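ASCH domain (Vibrio cholerae TMA 21, PDB 3S9X) is of unknown function but carries an ASCH domain of the PUA clan, a fold consistent with a role in binding RNA. Local coordinates at residues 57-62 and 152-157; 76-81 and 93-98; 98-103 and 148-153. All coordinates share one frame; numbering follows the deposited sequence. Where two conformers were deposited one is given.

Contact 1 of 3, residues 57-62 and 152-157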
loop_
_atom_site.group_PDB
_atom_site.type_symbol
_atom_site.label_atom_id
_atom_site.label_comp_id
_atom_site.label_asym_id
_atom_site.label_seq_id
_atom_site.Cartn_x
_atom_site.Cartn_y
_atom_site.Cartn_z
ATOM N N ARG A 57 7.601 -1.706 4.632
ATOM C CA ARG A 57 7.506 -0.250 4.854
ATOM C C ARG A 57 7.317 0.496 3.541
ATOM O O ARG A 57 7.433 1.730 3.490
ATOM C CB ARG A 57 8.790 0.227 5.576
ATOM C CG ARG A 57 9.052 -0.458 6.905
ATOM C CD ARG A 57 10.320 0.098 7.541
ATOM N NE ARG A 57 11.514 -0.148 6.702
ATOM C CZ ARG A 57 12.163 -1.304 6.563
ATOM N NH1 ARG A 57 13.198 -1.354 5.710
ATOM N NH2 ARG A 57 11.813 -2.393 7.284
ATOM N N ALA A 58 6.994 -0.234 2.461
ATOM C CA ALA A 58 6.860 0.380 1.129
ATOM C C ALA A 58 6.022 -0.563 0.295
ATOM O O ALA A 58 5.861 -1.764 0.586
ATOM C CB ALA A 58 8.217 0.622 0.495
ATOM N N SER A 59 5.480 -0.011 -0.767
ATOM C CA SER A 59 4.727 -0.726 -1.783
ATOM C C SER A 59 4.805 0.006 -3.087
ATOM O O SER A 59 5.250 1.142 -3.113
ATOM C CB SER A 59 3.306 -0.891 -1.340
ATOM O OG SER A 59 2.576 0.307 -1.328
ATOM N N CYS A 60 4.358 -0.626 -4.179
ATOM C CA CYS A 60 4.354 0.044 -5.446
ATOM C C CYS A 60 3.142 -0.422 -6.296
ATOM O O CYS A 60 2.425 -1.384 -5.966
ATOM C CB CYS A 60 5.648 -0.242 -6.210
ATOM S SG CYS A 60 5.914 -1.900 -6.755
ATOM N N SER A 61 2.896 0.352 -7.349
ATOM C CA SER A 61 1.828 0.095 -8.283
ATOM C C SER A 61 2.182 0.680 -9.653
ATOM O O SER A 61 3.039 1.534 -9.765
ATOM C CB SER A 61 0.563 0.737 -7.764
ATOM O OG SER A 61 0.620 2.135 -7.598
ATOM N N LEU A 62 1.493 0.223 -10.700
ATOM C CA LEU A 62 1.700 0.764 -12.027
ATOM C C LEU A 62 1.219 2.178 -12.135
ATOM O O LEU A 62 0.104 2.515 -11.801
ATOM C CB LEU A 62 1.015 -0.066 -13.089
ATOM C CG LEU A 62 1.430 -1.538 -13.244
ATOM C CD1 LEU A 62 0.448 -2.242 -14.195
ATOM C CD2 LEU A 62 2.860 -1.623 -13.779
ATOM N N GLU A 152 5.499 4.026 -2.911
ATOM C CA GLU A 152 5.002 4.620 -1.666
ATOM C C GLU A 152 5.796 4.073 -0.481
ATOM O O GLU A 152 6.094 2.860 -0.437
ATOM C CB GLU A 152 3.537 4.272 -1.442
ATOM C CG GLU A 152 2.641 4.805 -2.486
ATOM C CD GLU A 152 1.199 4.209 -2.409
ATOM O OE1 GLU A 152 0.655 4.248 -1.310
ATOM O OE2 GLU A 152 0.692 3.842 -3.483
ATOM N N HIS A 153 6.235 4.952 0.405
ATOM C CA HIS A 153 6.783 4.546 1.679
ATOM C C HIS A 153 5.782 4.916 2.770
ATOM O O HIS A 153 5.036 5.913 2.628
ATOM C CB HIS A 153 8.118 5.183 1.942
ATOM C CG HIS A 153 9.233 4.652 1.103
ATOM N ND1 HIS A 153 9.410 4.963 -0.212
ATOM C CD2 HIS A 153 10.250 3.846 1.440
ATOM C CE1 HIS A 153 10.513 4.361 -0.649
ATOM N NE2 HIS A 153 11.007 3.635 0.313
ATOM N N PHE A 154 5.769 4.183 3.867
ATOM C CA PHE A 154 4.790 4.396 4.903
ATOM C C PHE A 154 5.335 3.877 6.271
ATOM O O PHE A 154 6.321 3.147 6.305
ATOM C CB PHE A 154 3.421 3.791 4.539
ATOM C CG PHE A 154 3.501 2.348 4.149
ATOM C CD1 PHE A 154 3.742 1.340 5.052
ATOM C CD2 PHE A 154 3.368 1.992 2.799
ATOM C CE1 PHE A 154 3.762 -0.011 4.617
ATOM C CE2 PHE A 154 3.428 0.684 2.386
ATOM C CZ PHE A 154 3.597 -0.321 3.322
ATOM N N LYS A 155 4.599 4.259 7.308
ATOM C CA LYS A 155 4.936 3.885 8.664
ATOM C C LYS A 155 3.687 3.481 9.400
ATOM O O LYS A 155 2.627 4.052 9.166
ATOM C CB LYS A 155 5.643 5.001 9.388
ATOM C CG LYS A 155 4.805 6.208 9.660
ATOM C CD LYS A 155 5.497 7.389 10.333
ATOM C CE LYS A 155 4.606 8.589 10.535
ATOM N NZ LYS A 155 5.352 9.748 11.139
ATOM N N VAL A 156 3.796 2.541 10.341
ATOM C CA VAL A 156 2.718 2.179 11.224
ATOM C C VAL A 156 2.503 3.318 12.235
ATOM O O VAL A 156 3.473 3.706 12.869
ATOM C CB VAL A 156 2.944 0.827 11.908
ATOM C CG1 VAL A 156 1.887 0.576 12.938
ATOM C CG2 VAL A 156 2.925 -0.292 10.847
ATOM N N VAL A 157 1.242 3.747 12.427
ATOM C CA VAL A 157 0.867 4.690 13.460
ATOM C C VAL A 157 -0.078 4.121 14.511
ATOM O O VAL A 157 -0.311 4.746 15.544
ATOM C CB VAL A 157 0.296 6.005 12.830
ATOM C CG1 VAL A 157 1.374 6.672 11.936
ATOM C CG2 VAL A 157 -1.043 5.793 12.093
HETATM O O HOH W 1 1.096 0.536 -3.714
HETATM O O HOH W 2 0.741 1.829 0.212
HETATM O O HOH W 3 1.927 2.745 -5.358
#
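Phe154 and Ser59 meet with their first torsions alike: CG of Phe154 (chi1 53°) and OG of Ser59 (chi1 70°) each stand between their own backbone N and carbonyl carbon. In Phe154 this brings CG to 4.0 Å from Arg57 O, and the ring, turned by chi2 72°, lies against the backbone of residues 57-58. Arg57 C sits over the centre of one face, and Ala58 N lies nearer the rim, 3.5 Å from Phe154 CZ. Ser59 OG comes to the ring edge, in its plane, 3.8 Å from Phe154 CE2. On the other face of the sheet the methyl of Ala58 packs over the His153 imidazole as a CH-pi contact, its CB 3.9 Å from His153 CD2; Phe110 also meets this ring.

The strands are antiparallel. Ser59 and Glu152 exchange two backbone hydrogen bonds, the one from Glu152 N to Ser59 O at 2.9 Å. Phe154 N also donates to Arg57 O.

Water joins the polar ends of Glu152 and the serines. One molecule lies 2.8 Å from Ser59 OG and donates to Glu152 OE1; another touches the same hydroxyl and gives OE2 a weak bond. A third links Glu152 OE2 to Ser61 OG, which is also hydrogen-bonded to Tyr66 OH. With both carboxylate oxygens accepting from water, Glu152 is probably ionised, its charge solvated by the three waters, with no basic side chain among residues 57-62 pairing with it.

Contact 2 of 3, residues 76-81 and 93-98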
loop_
_atom_site.group_PDB
_atom_site.type_symbol
_atom_site.label_atom_id
_atom_site.label_comp_id
_atom_site.label_asym_id
_atom_site.label_seq_id
_atom_site.Cartn_x
_atom_site.Cartn_y
_atom_site.Cartn_z
ATOM N N VAL A 76 1.152 11.822 0.477
ATOM C CA VAL A 76 1.757 11.941 1.769
ATOM C C VAL A 76 0.713 12.304 2.814
ATOM O O VAL A 76 -0.122 13.185 2.557
ATOM C CB VAL A 76 2.986 12.880 1.758
ATOM C CG1 VAL A 76 3.511 13.175 3.122
ATOM C CG2 VAL A 76 4.097 12.296 0.838
ATOM N N GLY A 77 0.745 11.617 3.957
ATOM C CA GLY A 77 -0.173 11.887 5.048
ATOM C C GLY A 77 -1.475 11.079 4.999
ATOM O O GLY A 77 -2.281 11.068 5.973
ATOM N N HIS A 78 -1.742 10.369 3.892
ATOM C CA HIS A 78 -2.841 9.434 3.836
ATOM C C HIS A 78 -2.747 8.375 4.956
ATOM O O HIS A 78 -1.669 7.827 5.162
ATOM C CB HIS A 78 -2.815 8.740 2.455
ATOM C CG HIS A 78 -3.913 7.750 2.273
ATOM N ND1 HIS A 78 -5.174 8.094 1.817
ATOM C CD2 HIS A 78 -3.924 6.397 2.376
ATOM C CE1 HIS A 78 -5.910 7.002 1.710
ATOM N NE2 HIS A 78 -5.172 5.952 2.026
ATOM N N LEU A 79 -3.893 8.019 5.522
ATOM C CA LEU A 79 -3.990 6.905 6.431
ATOM C C LEU A 79 -4.778 5.755 5.784
ATOM O O LEU A 79 -5.856 5.929 5.272
ATOM C CB LEU A 79 -4.771 7.301 7.697
ATOM C CG LEU A 79 -4.099 8.318 8.597
ATOM C CD1 LEU A 79 -5.045 8.714 9.749
ATOM C CD2 LEU A 79 -2.804 7.735 9.169
ATOM N N GLN A 80 -4.173 4.576 5.863
ATOM C CA GLN A 80 -4.819 3.350 5.421
ATOM C C GLN A 80 -4.957 2.418 6.648
ATOM O O GLN A 80 -3.946 2.066 7.292
ATOM C CB GLN A 80 -4.084 2.629 4.303
ATOM C CG GLN A 80 -4.671 1.322 3.923
ATOM C CD GLN A 80 -3.987 0.573 2.827
ATOM O OE1 GLN A 80 -3.210 1.168 2.059
ATOM N NE2 GLN A 80 -4.277 -0.751 2.720
ATOM N N VAL A 81 -6.187 1.959 6.877
ATOM C CA VAL A 81 -6.417 0.851 7.735
ATOM C C VAL A 81 -6.035 -0.383 6.927
ATOM O O VAL A 81 -6.701 -0.710 5.925
ATOM C CB VAL A 81 -7.871 0.751 8.292
ATOM C CG1 VAL A 81 -7.983 -0.482 9.164
ATOM C CG2 VAL A 81 -8.272 2.074 8.979
ATOM N N ILE A 93 -1.465 2.548 8.682
ATOM C CA ILE A 93 -0.280 3.123 8.133
ATOM C C ILE A 93 -0.507 4.531 7.656
ATOM O O ILE A 93 -1.643 4.872 7.283
ATOM C CB ILE A 93 0.349 2.269 7.055
ATOM C CG1 ILE A 93 -0.571 2.090 5.842
ATOM C CG2 ILE A 93 0.866 0.929 7.584
ATOM C CD1 ILE A 93 -0.036 1.364 4.637
ATOM N N GLU A 94 0.562 5.354 7.672
ATOM C CA GLU A 94 0.528 6.744 7.195
ATOM C C GLU A 94 1.599 6.811 6.098
ATOM O O GLU A 94 2.768 6.420 6.289
ATOM C CB GLU A 94 0.916 7.744 8.309
ATOM C CG GLU A 94 0.825 9.179 7.837
ATOM C CD GLU A 94 1.025 10.153 8.941
ATOM O OE1 GLU A 94 0.645 9.902 10.101
ATOM O OE2 GLU A 94 1.464 11.288 8.596
ATOM N N ILE A 95 1.191 7.269 4.923
ATOM C CA ILE A 95 2.107 7.477 3.816
ATOM C C ILE A 95 3.115 8.584 4.150
ATOM O O ILE A 95 2.700 9.677 4.512
ATOM C CB ILE A 95 1.341 7.778 2.522
ATOM C CG1 ILE A 95 0.492 6.553 2.132
ATOM C CG2 ILE A 95 2.355 8.226 1.389
ATOM C CD1 ILE A 95 -0.243 6.587 0.771
ATOM N N THR A 96 4.406 8.310 3.920
ATOM C CA THR A 96 5.464 9.241 4.239
ATOM C C THR A 96 6.192 9.798 2.995
ATOM O O THR A 96 6.718 10.890 3.071
ATOM C CB THR A 96 6.511 8.626 5.218
ATOM O OG1 THR A 96 7.004 7.490 4.564
ATOM C CG2 THR A 96 5.857 8.254 6.586
ATOM N N SER A 97 6.095 9.133 1.847
ATOM C CA SER A 97 6.675 9.621 0.609
ATOM C C SER A 97 6.088 8.933 -0.577
ATOM O O SER A 97 5.625 7.795 -0.473
ATOM C CB SER A 97 8.192 9.461 0.583
ATOM O OG SER A 97 8.607 8.144 0.484
ATOM N N VAL A 98 6.098 9.611 -1.706
ATOM C CA VAL A 98 5.585 9.119 -3.005
ATOM C C VAL A 98 6.560 9.563 -4.096
ATOM O O VAL A 98 7.039 10.705 -4.099
ATOM C CB VAL A 98 4.187 9.642 -3.285
ATOM C CG1 VAL A 98 3.673 9.152 -4.642
ATOM C CG2 VAL A 98 3.223 9.244 -2.225
#
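Val76 CG2 lies 3.7 Å from Ser97 CA in the loop before strand 79-83, and it also approaches the Thr96 carbonyl oxygen. Further along, in the conformer given, CG1 of Ile95 is anti to its own carbonyl carbon (chi1 -64°), which places it near His78 CB; CD1 beyond it comes to 3.8 Å from the same His78 CB and lies obliquely to the imidazole. Both ring nitrogens of His78 are hydrogen-bonded, ND1 to Ser31 OG and NE2 to Ser33 OG, which would fix the rotation of the ring. The side chains of Ile93 and Gln80 lie alongside each other and point the same way, Gln80 CB 3.9 Å from Ile93 CG1; Gln80 NE2 is hydrogen-bonded to Asp35 O. On the other face of the sheet Leu79 CD2 rests on Glu94 CB (3.8 Å), and the Glu94 carboxylate is hydrogen-bonded through OE1 to Tyr29 OH.

Strands 79-83 and 89-102 form an antiparallel beta hairpin, with Leu79 and Glu94 as a non-hydrogen-bonded pair and Gln80 and Ile93 as a hydrogen-bonded one. Beyond the hairpin pairs, Thr96 and Ser97 both face His153 on the next strand, a classic beta bulge.

Among the backbone bonds, Gln80 N and Ile93 N each donate to the other residue's carbonyl oxygen. Ile95 N donates to His78 O at 2.9 Å. Gly77 N extends the pairing beyond the regular strand with a nearly straight bond to Ile95 O (2.8 Å, N-H...O 171°). His78 O and Ile93 O each also take a CA-H...O contact, from Glu94 CA and Leu79 CA respectively, both at 3.2 Å.

Contact 3 of 3, residues 98-103 and 148-153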
loop_
_atom_site.group_PDB
_atom_site.type_symbol
_atom_site.label_atom_id
_atom_site.label_comp_id
_atom_site.label_asym_id
_atom_site.label_seq_id
_atom_site.Cartn_x
_atom_site.Cartn_y
_atom_site.Cartn_z
ATOM N N VAL A 98 6.098 9.611 -1.706
ATOM C CA VAL A 98 5.585 9.119 -3.005
ATOM C C VAL A 98 6.560 9.563 -4.096
ATOM O O VAL A 98 7.039 10.705 -4.099
ATOM C CB VAL A 98 4.187 9.642 -3.285
ATOM C CG1 VAL A 98 3.673 9.152 -4.642
ATOM C CG2 VAL A 98 3.223 9.244 -2.225
ATOM N N SER A 99 6.955 8.633 -4.953
ATOM C CA SER A 99 7.833 8.966 -6.086
ATOM C C SER A 99 7.623 7.949 -7.194
ATOM O O SER A 99 6.758 7.082 -7.062
ATOM C CB SER A 99 9.300 8.954 -5.633
ATOM O OG SER A 99 9.758 7.634 -5.425
ATOM N N LYS A 100 8.352 8.144 -8.297
ATOM C CA LYS A 100 8.233 7.225 -9.446
ATOM C C LYS A 100 9.570 6.635 -9.878
ATOM O O LYS A 100 10.597 7.311 -9.746
ATOM C CB LYS A 100 7.608 7.906 -10.666
ATOM C CG LYS A 100 6.265 8.527 -10.398
ATOM C CD LYS A 100 5.672 9.184 -11.596
ATOM C CE LYS A 100 4.382 9.863 -11.318
ATOM N NZ LYS A 100 4.546 11.150 -10.548
ATOM N N CYS A 101 9.532 5.407 -10.372
ATOM C CA CYS A 101 10.735 4.831 -11.028
ATOM C C CYS A 101 10.293 3.734 -11.941
ATOM O O CYS A 101 9.210 3.207 -11.808
ATOM C CB CYS A 101 11.828 4.220 -10.092
ATOM S SG CYS A 101 11.339 2.573 -9.385
ATOM N N GLN A 102 11.127 3.470 -12.949
ATOM C CA GLN A 102 10.837 2.364 -13.853
ATOM C C GLN A 102 10.962 1.046 -13.143
ATOM O O GLN A 102 11.865 0.863 -12.331
ATOM C CB GLN A 102 11.683 2.386 -15.130
ATOM C CG GLN A 102 11.257 3.498 -16.041
ATOM C CD GLN A 102 11.956 3.417 -17.402
ATOM O OE1 GLN A 102 12.750 2.423 -17.730
ATOM N NE2 GLN A 102 11.726 4.359 -18.165
ATOM N N TYR A 103 10.132 0.096 -13.544
ATOM C CA TYR A 103 10.221 -1.273 -13.055
ATOM C C TYR A 103 11.662 -1.833 -13.122
ATOM O O TYR A 103 12.182 -2.316 -12.099
ATOM C CB TYR A 103 9.210 -2.144 -13.814
ATOM C CG TYR A 103 9.335 -3.606 -13.442
ATOM C CD1 TYR A 103 8.520 -4.207 -12.479
ATOM C CD2 TYR A 103 10.267 -4.412 -14.052
ATOM C CE1 TYR A 103 8.670 -5.502 -12.145
ATOM C CE2 TYR A 103 10.438 -5.752 -13.725
ATOM C CZ TYR A 103 9.639 -6.284 -12.753
ATOM O OH TYR A 103 9.663 -7.581 -12.392
ATOM N N LEU A 148 6.638 2.745 -15.852
ATOM C CA LEU A 148 6.804 3.466 -14.597
ATOM C C LEU A 148 5.943 2.910 -13.485
ATOM O O LEU A 148 4.805 2.531 -13.729
ATOM C CB LEU A 148 6.440 4.939 -14.765
ATOM C CG LEU A 148 7.414 5.889 -15.367
ATOM C CD1 LEU A 148 6.612 7.222 -15.525
ATOM C CD2 LEU A 148 8.732 5.996 -14.491
ATOM N N LEU A 149 6.512 2.934 -12.281
ATOM C CA LEU A 149 5.851 2.560 -11.024
ATOM C C LEU A 149 5.713 3.806 -10.159
ATOM O O LEU A 149 6.606 4.639 -10.192
ATOM C CB LEU A 149 6.619 1.470 -10.300
ATOM C CG LEU A 149 6.943 0.193 -11.078
ATOM C CD1 LEU A 149 7.717 -0.765 -10.152
ATOM C CD2 LEU A 149 5.746 -0.409 -11.762
ATOM N N VAL A 150 4.649 3.807 -9.353
ATOM C CA VAL A 150 4.549 4.724 -8.246
ATOM C C VAL A 150 4.971 4.008 -6.980
ATOM O O VAL A 150 4.407 2.955 -6.632
ATOM C CB VAL A 150 3.133 5.356 -8.113
ATOM C CG1 VAL A 150 2.978 6.200 -6.833
ATOM C CG2 VAL A 150 2.767 6.159 -9.384
ATOM N N LEU A 151 5.984 4.570 -6.328
ATOM C CA LEU A 151 6.575 4.007 -5.084
ATOM C C LEU A 151 5.984 4.763 -3.922
ATOM O O LEU A 151 5.995 6.017 -3.903
ATOM C CB LEU A 151 8.061 4.229 -5.082
ATOM C CG LEU A 151 8.838 3.716 -6.341
ATOM C CD1 LEU A 151 10.344 3.859 -6.062
ATOM C CD2 LEU A 151 8.516 2.288 -6.786
ATOM N N GLU A 152 5.499 4.026 -2.911
ATOM C CA GLU A 152 5.002 4.620 -1.666
ATOM C C GLU A 152 5.796 4.073 -0.481
ATOM O O GLU A 152 6.094 2.860 -0.437
ATOM C CB GLU A 152 3.537 4.272 -1.442
ATOM C CG GLU A 152 2.641 4.805 -2.486
ATOM C CD GLU A 152 1.199 4.209 -2.409
ATOM O OE1 GLU A 152 0.655 4.248 -1.310
ATOM O OE2 GLU A 152 0.692 3.842 -3.483
ATOM N N HIS A 153 6.235 4.952 0.405
ATOM C CA HIS A 153 6.783 4.546 1.679
ATOM C C HIS A 153 5.782 4.916 2.770
ATOM O O HIS A 153 5.036 5.913 2.628
ATOM C CB HIS A 153 8.118 5.183 1.942
ATOM C CG HIS A 153 9.233 4.652 1.103
ATOM N ND1 HIS A 153 9.410 4.963 -0.212
ATOM C CD2 HIS A 153 10.250 3.846 1.440
ATOM C CE1 HIS A 153 10.513 4.361 -0.649
ATOM N NE2 HIS A 153 11.007 3.635 0.313
#
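Leu151 packs against Ser99 and Cys101: its CB lies 3.8 Å from Ser99 OG and near that residue's carbonyl oxygen. With CG anti to the carbonyl carbon (chi1 -54°), CG itself stands 4.0 Å from Ser99 O and, in the Cys101 conformer given, 4.1 Å from Cys101 SG. At the tip, in that same conformer, both methyls close on the sulfur: CD1 at 3.7 Å from Cys101 SG, also meeting Ser99 OG, and CD2 at 3.8 Å from the same SG.

In the backbone, Ser99 and Leu151 form one antiparallel hydrogen-bonded pair and Cys101 and Leu149 another; the shortest of their four bonds, from Leu151 N to Ser99 O, spans 2.7 Å. On the opposite face Val98 CG1 meets Val150 CG1 at 3.7 Å, and Lys100 CB touches the Leu149 carbonyl oxygen.

Leu149 CD1 reaches Tyr103, where strand 89-102 ends, and Tyr103 also meets Trp124 and Phe143. Helix 121-139 covers Leu149 through Trp124 and Phe132, while strand 58-62 flanks 148-153 on its other side, with Cys60 touching both Leu149 and Leu151.

Overall arrangement
From the N terminus, after strand 32-35, the chain reaches strand 58-62, the first segment of contact 1, which stays open until the last strand returns to it. Contact 2 closes earliest, pairing 76-81 with 93-98 across a short hairpin turn. The second hairpin strand then runs on through Val98 into contact 3, whose loop, largely helical and including helix 121-139, is closed by 148-153. Continuing along that strand, 152-157 completes contact 1. Contact 2 is thus nested inside the loop of contact 1 and in series with contact 3, while contacts 1 and 3 end on the same strand, sharing Glu152 and His153. Together they join strands 79-83, 89-102, 148-158 and 58-62 into one sheet.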